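Local coordinates for protein nitrite reductase (Hyphomicrobium denitrificans, PDB 2DV6) that probably reduces nitrite to nitric oxide with electrons from cytochrome c, using bound copper ions, at residues Phe29-Gly34 with Val65-Val70; Asp78-Gln83 with Tyr113-Gly118; Ala143-Asp148 with Val171-Gln176; Ile166-Val171 with Trp186-Lys191. All coordinates share one frame; numbering follows the deposited sequence.

Contact 1: Phe29-Gly34 with Val65-Val70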
# COMPACT_ATOMS: atom_id res chain seq x y z
N PHE A 29 4.01 -16.93 -25.04
CA PHE A 29 4.56 -17.04 -23.69
C PHE A 29 4.80 -15.64 -23.20
O PHE A 29 5.37 -14.84 -23.93
CB PHE A 29 5.91 -17.81 -23.69
CG PHE A 29 5.78 -19.23 -24.16
CD1 PHE A 29 6.12 -19.57 -25.45
CD2 PHE A 29 5.20 -20.19 -23.34
CE1 PHE A 29 5.97 -20.87 -25.89
CE2 PHE A 29 5.04 -21.51 -23.77
CZ PHE A 29 5.41 -21.85 -25.03
N THR A 30 4.36 -15.35 -21.97
CA THR A 30 4.67 -14.06 -21.36
C THR A 30 5.68 -14.22 -20.21
O THR A 30 5.50 -15.09 -19.39
CB THR A 30 3.37 -13.32 -20.89
OG1 THR A 30 2.55 -13.13 -22.04
CG2 THR A 30 3.69 -11.96 -20.25
N LEU A 31 6.73 -13.40 -20.23
CA LEU A 31 7.80 -13.39 -19.25
C LEU A 31 7.87 -11.99 -18.66
O LEU A 31 7.92 -10.99 -19.39
CB LEU A 31 9.17 -13.72 -19.91
CG LEU A 31 9.29 -15.08 -20.63
CD1 LEU A 31 10.66 -15.31 -21.36
CD2 LEU A 31 9.03 -16.21 -19.68
N ARG A 32 7.86 -11.90 -17.35
CA ARG A 32 8.16 -10.65 -16.70
C ARG A 32 9.51 -10.81 -16.02
O ARG A 32 9.89 -11.90 -15.66
CB ARG A 32 7.07 -10.26 -15.69
CG ARG A 32 6.90 -11.18 -14.49
CD ARG A 32 5.75 -10.70 -13.55
NE ARG A 32 5.30 -11.79 -12.68
CZ ARG A 32 5.72 -11.98 -11.42
NH1 ARG A 32 6.58 -11.14 -10.85
NH2 ARG A 32 5.25 -13.02 -10.73
N THR A 33 10.27 -9.73 -15.93
CA THR A 33 11.58 -9.81 -15.28
C THR A 33 11.39 -9.51 -13.78
O THR A 33 10.48 -8.78 -13.39
CB THR A 33 12.60 -8.85 -15.94
OG1 THR A 33 12.24 -7.49 -15.63
CG2 THR A 33 12.66 -9.03 -17.48
N GLY A 34 12.24 -10.08 -12.94
CA GLY A 34 12.19 -9.78 -11.53
C GLY A 34 13.28 -10.44 -10.71
O GLY A 34 14.20 -11.04 -11.26
N VAL A 65 6.37 -19.10 -32.53
CA VAL A 65 6.47 -18.94 -31.08
C VAL A 65 6.54 -17.46 -30.87
O VAL A 65 7.39 -16.78 -31.46
CB VAL A 65 7.76 -19.62 -30.53
CG1 VAL A 65 8.00 -19.28 -29.04
CG2 VAL A 65 7.71 -21.18 -30.78
N GLN A 66 5.64 -16.95 -30.03
CA GLN A 66 5.63 -15.51 -29.71
C GLN A 66 6.03 -15.38 -28.25
O GLN A 66 5.53 -16.10 -27.38
CB GLN A 66 4.25 -14.87 -29.96
CG GLN A 66 4.16 -13.38 -29.54
CD GLN A 66 2.78 -12.81 -29.74
OE1 GLN A 66 2.15 -13.07 -30.75
NE2 GLN A 66 2.31 -12.00 -28.79
N VAL A 67 6.96 -14.47 -27.98
CA VAL A 67 7.39 -14.20 -26.61
C VAL A 67 7.12 -12.74 -26.26
O VAL A 67 7.51 -11.86 -26.99
CB VAL A 67 8.88 -14.56 -26.41
CG1 VAL A 67 9.35 -14.19 -24.99
CG2 VAL A 67 9.09 -16.09 -26.65
N ASN A 68 6.42 -12.52 -25.13
CA ASN A 68 6.10 -11.17 -24.67
C ASN A 68 6.97 -10.88 -23.44
O ASN A 68 6.81 -11.51 -22.41
CB ASN A 68 4.65 -11.05 -24.22
CG ASN A 68 3.65 -11.42 -25.30
OD1 ASN A 68 3.86 -11.19 -26.51
ND2 ASN A 68 2.51 -11.96 -24.84
N LEU A 69 7.84 -9.90 -23.52
CA LEU A 69 8.71 -9.60 -22.40
C LEU A 69 8.21 -8.32 -21.76
O LEU A 69 8.08 -7.30 -22.45
CB LEU A 69 10.13 -9.38 -22.94
CG LEU A 69 11.38 -9.35 -22.05
CD1 LEU A 69 12.25 -8.09 -22.26
CD2 LEU A 69 11.23 -9.77 -20.58
N VAL A 70 7.94 -8.37 -20.46
CA VAL A 70 7.57 -7.17 -19.70
C VAL A 70 8.59 -6.95 -18.59
O VAL A 70 8.90 -7.86 -17.83
CB VAL A 70 6.13 -7.32 -19.07
CG1 VAL A 70 5.72 -6.05 -18.29
CG2 VAL A 70 5.11 -7.71 -20.15
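Phe29 and Leu31 pair with Val67 and Leu69 in two parallel neighbouring strands, and between Phe29-Gly34 and Val65-Val70 the backbones zip together with five N-H...O bonds, such as Asn68 N to Phe29 O at 2.8 Å. The tight part is the apolar face. There CD1 of Phe29 meets CG1 of Val65 at 4.1 Å, the methyl lying at the ring edge, and CD1 of Leu31 reaches CG1 of Val67 at 4.0 Å. Closest is CD2 of Leu69 to CG2 of Thr33, 3.5 Å, shorter than a usual methyl contact. Leu57 and Val59 of the strand 57-60 cover Phe29 on this side. The other face is more polar and looser, with Thr30, Arg32 and Val70 partly exposed beside Asn68: Arg32 leads its guanidinium away from the partner strand, and Tyr315 of a second subunit packs on Thr30, Asn68 and Val70. With CG anti to its carbonyl carbon (chi1 -57°), Asn68 points ND2 at Thr30 OG1, 3.0 Å away and 16° out of the amide plane. Its OD1 accepts from Gln66 NE2 at 2.9 Å, on a lone pair in the carbonyl plane, and is also bonded to Thr99 OG1. An alanine here would probably leave Thr30 OG1 without this donor and Gln66 and Thr99 without their shared acceptor, though Gln66 NE2 also bonds Glu422. Thr33, hydrogen-bonded to Glu73, comes close to the copper ligand His77; parallel pairing of an early strand with a later one, inside a mixed sheet, is characteristic of the cupredoxin beta-sandwich.

Contact 2: Asp78-Gln83 with Tyr113-Gly118. With CU (copper (II) ion), chain I.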
# COMPACT_ATOMS: atom_id res chain seq x y z
N ASP A 78 16.66 -7.64 -22.25
CA ASP A 78 16.04 -8.20 -23.44
C ASP A 78 15.87 -9.71 -23.24
O ASP A 78 16.07 -10.21 -22.12
CB ASP A 78 16.77 -7.84 -24.75
CG ASP A 78 18.22 -8.35 -24.82
OD1 ASP A 78 18.95 -7.91 -25.77
OD2 ASP A 78 18.64 -9.19 -23.98
N VAL A 79 15.47 -10.41 -24.31
CA VAL A 79 15.52 -11.85 -24.41
C VAL A 79 16.16 -12.16 -25.76
O VAL A 79 15.73 -11.62 -26.78
CB VAL A 79 14.12 -12.51 -24.51
CG1 VAL A 79 14.27 -14.04 -24.41
CG2 VAL A 79 13.20 -12.02 -23.48
N VAL A 80 17.16 -13.03 -25.75
CA VAL A 80 17.79 -13.49 -26.98
C VAL A 80 17.59 -14.98 -27.05
O VAL A 80 17.78 -15.68 -26.06
CB VAL A 80 19.31 -13.11 -27.01
CG1 VAL A 80 20.02 -13.66 -28.28
CG2 VAL A 80 19.47 -11.61 -26.91
N VAL A 81 17.16 -15.49 -28.22
CA VAL A 81 17.03 -16.94 -28.36
C VAL A 81 18.25 -17.48 -29.09
O VAL A 81 18.50 -17.17 -30.27
CB VAL A 81 15.71 -17.43 -28.97
CG1 VAL A 81 15.70 -18.99 -29.04
CG2 VAL A 81 14.55 -16.93 -28.15
N ASP A 82 18.98 -18.29 -28.33
CA ASP A 82 20.34 -18.67 -28.67
C ASP A 82 20.60 -19.12 -30.12
O ASP A 82 21.52 -18.58 -30.78
CB ASP A 82 20.91 -19.69 -27.70
CG ASP A 82 22.40 -19.88 -27.88
OD1 ASP A 82 23.08 -18.94 -28.38
OD2 ASP A 82 22.89 -20.98 -27.55
N GLN A 83 19.86 -20.07 -30.67
CA GLN A 83 20.32 -20.44 -32.02
C GLN A 83 19.45 -19.95 -33.18
O GLN A 83 19.84 -20.04 -34.33
CB GLN A 83 20.69 -21.94 -32.10
CG GLN A 83 21.23 -22.45 -30.76
CD GLN A 83 22.24 -23.57 -30.89
OE1 GLN A 83 21.96 -24.72 -30.50
NE2 GLN A 83 23.44 -23.24 -31.41
N TYR A 113 18.09 -15.95 -23.08
CA TYR A 113 18.85 -15.29 -22.02
C TYR A 113 18.82 -13.77 -22.24
O TYR A 113 18.46 -13.30 -23.33
CB TYR A 113 20.31 -15.79 -21.99
CG TYR A 113 21.05 -15.48 -23.28
CD1 TYR A 113 21.73 -14.27 -23.45
CD2 TYR A 113 21.03 -16.38 -24.35
CE1 TYR A 113 22.37 -13.96 -24.67
CE2 TYR A 113 21.68 -16.09 -25.56
CZ TYR A 113 22.33 -14.88 -25.71
OH TYR A 113 22.96 -14.61 -26.88
N CYS A 114 19.20 -13.02 -21.21
CA CYS A 114 19.29 -11.58 -21.31
C CYS A 114 20.72 -11.20 -21.68
O CYS A 114 21.67 -11.72 -21.08
CB CYS A 114 18.87 -10.89 -20.01
SG CYS A 114 19.00 -9.12 -20.15
N SER A 115 20.87 -10.29 -22.65
CA SER A 115 22.17 -9.97 -23.22
C SER A 115 22.77 -8.74 -22.57
O SER A 115 23.87 -8.35 -22.91
CB SER A 115 22.05 -9.70 -24.73
OG SER A 115 21.39 -8.46 -24.94
N ILE A 116 22.03 -8.09 -21.67
CA ILE A 116 22.58 -6.97 -20.90
C ILE A 116 23.76 -7.46 -20.02
O ILE A 116 23.71 -8.56 -19.42
CB ILE A 116 21.44 -6.27 -20.11
CG1 ILE A 116 20.31 -5.82 -21.06
CG2 ILE A 116 21.97 -5.12 -19.25
CD1 ILE A 116 20.80 -5.03 -22.33
N ALA A 117 24.83 -6.66 -19.98
CA ALA A 117 26.05 -7.07 -19.29
C ALA A 117 25.76 -7.57 -17.85
O ALA A 117 25.18 -6.82 -17.03
CB ALA A 117 27.10 -5.91 -19.26
N GLY A 118 26.14 -8.81 -17.57
CA GLY A 118 26.02 -9.38 -16.23
C GLY A 118 24.74 -10.15 -15.99
O GLY A 118 24.71 -11.04 -15.15
CU CU I . 18.42 -8.35 -18.17
O HOH W 1 22.99 -16.43 -28.67
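Asp78 carries CG between its backbone N and carbonyl carbon (chi1 62°) and Ser115 places OG in the same way (chi1 71°), which sets carboxylate against hydroxyl; Cys114 holds SG anti to its backbone N, turned to the metal. Tyr113-Gly118 belongs to the ligand loop of a type 1 copper site in a cupredoxin fold, where copper is bound by Cys114, His77, His119 and Met124, and Asp78-Gln83 runs beside it. The Cys114 SG to copper bond is 2.2 Å. Cys114 SG also accepts from Asp78 N across the contact and from Ile116 N within its own loop, each at 3.5 Å, a second shell of two N-H groups that holds the sulphur in place. Asp78 grips Ser115 with both oxygens: OD1 takes the hydroxyl OG at 2.6 Å, and OD2 takes the backbone N at 2.8 Å through its syn lone pair. OD1 of Asp78 also forms a salt bridge with Arg87 NH1. Beyond the site, Val80 and Tyr113 form an antiparallel hydrogen-bonded pair, Val80 N to Tyr113 O and Tyr113 N to Val80 O. Val80 lies over one face of the tyrosine ring in a CH-pi contact, its CB 4.0 Å from the ring centroid, while Arg120 adds a cation-pi contact to the same ring. At the ring edge a water in the plane is hydrogen-bonded to Tyr113 OH at 2.6 Å and donates a hydrogen bond to Asp82 OD1 at 2.5 Å.

Contact 3: Ala143-Asp148 with Val171-Gln176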
# COMPACT_ATOMS: atom_id res chain seq x y z
N ALA A 143 -17.32 -29.40 -20.39
CA ALA A 143 -17.98 -29.91 -21.61
C ALA A 143 -17.60 -29.04 -22.80
O ALA A 143 -17.26 -27.88 -22.64
CB ALA A 143 -19.46 -29.94 -21.43
N ASP A 144 -17.65 -29.62 -24.00
CA ASP A 144 -17.49 -28.86 -25.23
C ASP A 144 -18.78 -28.08 -25.47
O ASP A 144 -19.83 -28.67 -25.68
CB ASP A 144 -17.17 -29.78 -26.40
CG ASP A 144 -17.08 -29.04 -27.73
OD1 ASP A 144 -16.89 -27.79 -27.77
OD2 ASP A 144 -17.16 -29.73 -28.76
N ILE A 145 -18.70 -26.76 -25.40
CA ILE A 145 -19.88 -25.90 -25.58
C ILE A 145 -19.83 -25.14 -26.90
O ILE A 145 -20.57 -24.20 -27.11
CB ILE A 145 -20.11 -24.94 -24.34
CG1 ILE A 145 -18.85 -24.12 -23.99
CG2 ILE A 145 -20.60 -25.76 -23.12
CD1 ILE A 145 -18.29 -23.31 -25.18
N THR A 146 -18.96 -25.56 -27.82
CA THR A 146 -18.76 -24.81 -29.05
C THR A 146 -19.79 -25.20 -30.09
O THR A 146 -20.17 -26.36 -30.20
CB THR A 146 -17.36 -25.04 -29.66
OG1 THR A 146 -17.19 -26.45 -29.92
CG2 THR A 146 -16.24 -24.54 -28.69
N ARG A 147 -20.22 -24.23 -30.88
CA ARG A 147 -21.06 -24.46 -32.02
C ARG A 147 -20.13 -24.65 -33.22
O ARG A 147 -19.37 -23.73 -33.55
CB ARG A 147 -21.87 -23.21 -32.28
CG ARG A 147 -22.89 -23.32 -33.38
CD ARG A 147 -24.22 -23.30 -32.69
NE ARG A 147 -24.76 -24.58 -32.78
CZ ARG A 147 -25.69 -25.09 -32.00
NH1 ARG A 147 -26.16 -24.44 -30.95
NH2 ARG A 147 -26.10 -26.31 -32.27
N ASP A 148 -20.22 -25.82 -33.87
CA ASP A 148 -19.58 -26.08 -35.16
C ASP A 148 -20.13 -25.05 -36.17
O ASP A 148 -21.33 -24.83 -36.24
CB ASP A 148 -19.94 -27.53 -35.58
CG ASP A 148 -19.25 -27.98 -36.89
OD1 ASP A 148 -19.05 -27.16 -37.81
OD2 ASP A 148 -18.92 -29.18 -37.00
N VAL A 171 -29.72 -24.27 -20.62
CA VAL A 171 -28.90 -25.09 -19.74
C VAL A 171 -27.65 -24.37 -19.26
O VAL A 171 -26.93 -23.79 -20.07
CB VAL A 171 -28.63 -26.58 -20.31
CG1 VAL A 171 -29.12 -26.78 -21.67
CG2 VAL A 171 -27.19 -26.99 -20.24
N GLU A 172 -27.41 -24.43 -17.95
CA GLU A 172 -26.19 -23.98 -17.29
C GLU A 172 -25.23 -25.16 -17.14
O GLU A 172 -25.57 -26.19 -16.58
CB GLU A 172 -26.52 -23.32 -15.94
CG GLU A 172 -27.67 -22.26 -16.06
CD GLU A 172 -28.27 -21.85 -14.72
OE1 GLU A 172 -29.21 -21.05 -14.72
OE2 GLU A 172 -27.79 -22.28 -13.65
N VAL A 173 -24.02 -25.01 -17.68
CA VAL A 173 -23.12 -26.13 -17.79
C VAL A 173 -21.67 -25.67 -17.60
O VAL A 173 -21.27 -24.62 -18.10
CB VAL A 173 -23.31 -26.83 -19.19
CG1 VAL A 173 -23.10 -25.86 -20.33
CG2 VAL A 173 -22.40 -28.03 -19.33
N LYS A 174 -20.89 -26.46 -16.88
CA LYS A 174 -19.44 -26.24 -16.83
C LYS A 174 -18.84 -26.56 -18.18
O LYS A 174 -18.84 -27.72 -18.59
CB LYS A 174 -18.81 -27.10 -15.74
CG LYS A 174 -17.27 -26.96 -15.66
CD LYS A 174 -16.76 -28.08 -14.78
CE LYS A 174 -15.30 -27.94 -14.49
NZ LYS A 174 -14.95 -28.91 -13.41
N GLY A 175 -18.32 -25.53 -18.86
CA GLY A 175 -17.80 -25.68 -20.20
C GLY A 175 -16.30 -25.44 -20.30
O GLY A 175 -15.69 -24.75 -19.44
N GLN A 176 -15.70 -25.98 -21.38
CA GLN A 176 -14.31 -25.69 -21.69
C GLN A 176 -14.18 -24.28 -22.29
O GLN A 176 -14.78 -23.98 -23.36
CB GLN A 176 -13.74 -26.70 -22.69
CG GLN A 176 -12.26 -26.41 -23.03
CD GLN A 176 -11.62 -27.57 -23.77
OE1 GLN A 176 -11.19 -27.42 -24.93
NE2 GLN A 176 -11.58 -28.74 -23.12
O HOH W 2 -15.99 -25.66 -25.21
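Ala143 clasps the backbone around Gly175 with two bonds, its N donating to Lys174 O at 2.9 Å and its O accepting from Gln176 N at 2.8 Å, a single bridge between an irregular linker and a long strand. The side chains gather round Val173, whose two methyls are divided between two partners. Val173 CG1 touches Ile145 CG2 at 3.7 Å, and Val173 CG2 faces Ala143 CB. Ile145 takes CG2 anti to its carbonyl carbon and CG1 between N and carbonyl carbon (chi1 53°); this rotation turns CG2 to Val173 and leaves CD1, on the other branch, 4.0 Å from Gln176 O. The same CG2 rests near CA of Gly175, where glycine matters: a beta carbon would run into CG1 of Ile145. One water ties the far end, accepting from Ile145 N at 2.9 Å and donating to Gln176 O at 2.8 Å; that carbonyl is also hydrogen-bonded to Ser331 OG. Within the linker, Asp144 OD1 accepts from Thr146 N at 3.0 Å from above the carboxylate plane, an Asx turn that bends the chain after the bridge. The polar ends of the strand residues turn back to the linker just before it, Gln176 to Ser140 and Lys174 to Ser141. Since Val173 and Gly175 use their own backbone bonds on Tyr185 and Tyr183 of the strand 181-188, the linker takes the opposite edge of the strand 163-178. It thus lays the chain leaving the N-terminal cupredoxin domain against a sheet of the next cupredoxin domain of this copper nitrite reductase.

Contact 4: Ile166-Val171 with Trp186-Lys191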
# COMPACT_ATOMS: atom_id res chain seq x y z
N ILE A 166 -40.45 -24.33 -32.92
CA ILE A 166 -39.07 -24.32 -32.46
C ILE A 166 -39.02 -24.69 -30.99
O ILE A 166 -39.81 -24.20 -30.17
CB ILE A 166 -38.39 -22.95 -32.72
CG1 ILE A 166 -38.32 -22.71 -34.22
CG2 ILE A 166 -37.00 -22.91 -32.08
CD1 ILE A 166 -37.96 -21.25 -34.61
N ASP A 167 -38.07 -25.56 -30.68
CA ASP A 167 -37.73 -25.92 -29.31
C ASP A 167 -36.38 -25.33 -28.92
O ASP A 167 -35.41 -25.45 -29.69
CB ASP A 167 -37.64 -27.43 -29.18
CG ASP A 167 -39.03 -28.10 -29.15
OD1 ASP A 167 -39.63 -28.19 -28.03
OD2 ASP A 167 -39.49 -28.54 -30.23
N LEU A 168 -36.32 -24.69 -27.74
CA LEU A 168 -35.08 -24.24 -27.12
C LEU A 168 -35.08 -24.72 -25.70
O LEU A 168 -36.14 -24.74 -25.03
CB LEU A 168 -34.98 -22.73 -27.13
CG LEU A 168 -34.85 -22.02 -28.48
CD1 LEU A 168 -34.84 -20.53 -28.25
CD2 LEU A 168 -33.58 -22.49 -29.16
N GLU A 169 -33.92 -25.15 -25.25
CA GLU A 169 -33.73 -25.51 -23.86
C GLU A 169 -32.63 -24.59 -23.31
O GLU A 169 -31.64 -24.35 -24.02
CB GLU A 169 -33.26 -26.94 -23.79
CG GLU A 169 -33.26 -27.48 -22.41
CD GLU A 169 -32.56 -28.84 -22.32
OE1 GLU A 169 -32.63 -29.42 -21.23
OE2 GLU A 169 -31.96 -29.32 -23.32
N THR A 170 -32.79 -24.09 -22.08
CA THR A 170 -31.76 -23.26 -21.44
C THR A 170 -31.03 -24.10 -20.41
O THR A 170 -31.64 -24.66 -19.50
CB THR A 170 -32.31 -21.95 -20.85
OG1 THR A 170 -33.36 -22.25 -19.91
CG2 THR A 170 -32.89 -21.10 -21.97
N VAL A 171 -29.72 -24.27 -20.62
CA VAL A 171 -28.90 -25.09 -19.74
C VAL A 171 -27.65 -24.37 -19.26
O VAL A 171 -26.93 -23.79 -20.07
CB VAL A 171 -28.63 -26.58 -20.31
CG1 VAL A 171 -29.12 -26.78 -21.67
CG2 VAL A 171 -27.19 -26.99 -20.24
N TRP A 186 -23.95 -20.40 -19.74
CA TRP A 186 -25.40 -20.51 -19.77
C TRP A 186 -25.74 -20.49 -21.24
O TRP A 186 -25.29 -19.60 -21.98
CB TRP A 186 -26.08 -19.33 -19.05
CG TRP A 186 -25.73 -19.18 -17.57
CD1 TRP A 186 -25.08 -20.09 -16.77
CD2 TRP A 186 -26.07 -18.08 -16.73
NE1 TRP A 186 -24.96 -19.59 -15.50
CE2 TRP A 186 -25.58 -18.37 -15.44
CE3 TRP A 186 -26.71 -16.86 -16.95
CZ2 TRP A 186 -25.72 -17.46 -14.35
CZ3 TRP A 186 -26.86 -15.97 -15.87
CH2 TRP A 186 -26.36 -16.27 -14.61
N THR A 187 -26.53 -21.44 -21.68
CA THR A 187 -26.63 -21.66 -23.11
C THR A 187 -28.06 -21.94 -23.54
O THR A 187 -28.88 -22.38 -22.74
CB THR A 187 -25.83 -22.92 -23.53
OG1 THR A 187 -26.45 -24.06 -22.93
CG2 THR A 187 -24.35 -22.84 -23.09
N PHE A 188 -28.32 -21.71 -24.82
CA PHE A 188 -29.43 -22.35 -25.51
C PHE A 188 -28.96 -23.67 -26.10
O PHE A 188 -28.06 -23.69 -26.94
CB PHE A 188 -29.96 -21.43 -26.63
CG PHE A 188 -30.58 -20.16 -26.12
CD1 PHE A 188 -31.83 -20.18 -25.46
CD2 PHE A 188 -29.93 -18.93 -26.30
CE1 PHE A 188 -32.43 -18.99 -25.01
CE2 PHE A 188 -30.50 -17.74 -25.85
CZ PHE A 188 -31.75 -17.76 -25.19
N ASN A 189 -29.55 -24.78 -25.64
CA ASN A 189 -29.30 -26.13 -26.18
C ASN A 189 -27.86 -26.58 -26.01
O ASN A 189 -27.33 -27.32 -26.84
CB ASN A 189 -29.71 -26.24 -27.65
CG ASN A 189 -31.24 -26.45 -27.85
OD1 ASN A 189 -32.06 -26.34 -26.92
ND2 ASN A 189 -31.61 -26.77 -29.05
N GLY A 190 -27.21 -26.10 -24.95
CA GLY A 190 -25.88 -26.61 -24.59
C GLY A 190 -24.65 -26.11 -25.35
O GLY A 190 -23.57 -26.55 -25.05
N LYS A 191 -24.82 -25.18 -26.31
CA LYS A 191 -23.70 -24.63 -27.09
C LYS A 191 -23.78 -23.13 -27.30
O LYS A 191 -24.85 -22.54 -27.10
CB LYS A 191 -23.62 -25.29 -28.47
CG LYS A 191 -23.39 -26.78 -28.31
CD LYS A 191 -23.33 -27.50 -29.62
CE LYS A 191 -23.17 -28.98 -29.28
NZ LYS A 191 -23.93 -29.64 -30.32
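Val171 O is gripped by two donors of Thr187, the backbone N and the hydroxyl OG1, each at 2.9 Å. In return Val171 N donates to Thr187 O, and further along Asn189 N donates to Glu169 O at 2.7 Å. The side chain of Asn189 continues this ladder past the end of its strand: with CG anti to the carbonyl carbon (chi1 -80°), OD1 turns to accept from Glu169 N at 2.8 Å, the donor tilted 21° from the carbonyl plane. An alanine here would probably leave Glu169 N without that acceptor, with the backbone bond to Glu169 O still tying this residue to the strand. Asn189 and Gly190 are the central pair of a type I' turn running from Phe188 to Lys191, both with positive phi. Apolar contacts gather on the face that carries Leu168, Thr170 and Phe188, where CG2 of Thr170 lies 3.7 Å from CE1 of Phe188, the two side chains running side by side, and CD1 of Leu168 meets CD1 of Phe188 at 4.1 Å. Around this antiparallel hairpin, strand 204-211 flanks 163-178, Tyr258 of strand 254-259 meets Phe188 edge-to-face, and the copper ligands His219 and His268, the latter in helix 265-270, pack against Trp186.

Contacts 1 and 2 belong to the N-terminal cupredoxin unit and touch, Leu69 CG 3.5 Å from Val79 CG2, whereas contacts 3 and 4 share Val171 of strand 163-178, contact 4 within the next unit, contact 3 laying the linker against it. Contact 1 is the buried one; the other three are partly so. Their chemistry follows their place: a parallel strand pair with an apolar face in contact 1, a carboxylate, a serine and a copper-bound thiolate in contact 2, a linker joined by one bridge and a water in contact 3, and an antiparallel hairpin prolonged by an asparagine in contact 4. The centres of contacts 2 and 4, each near its own copper, are about 52 Å apart.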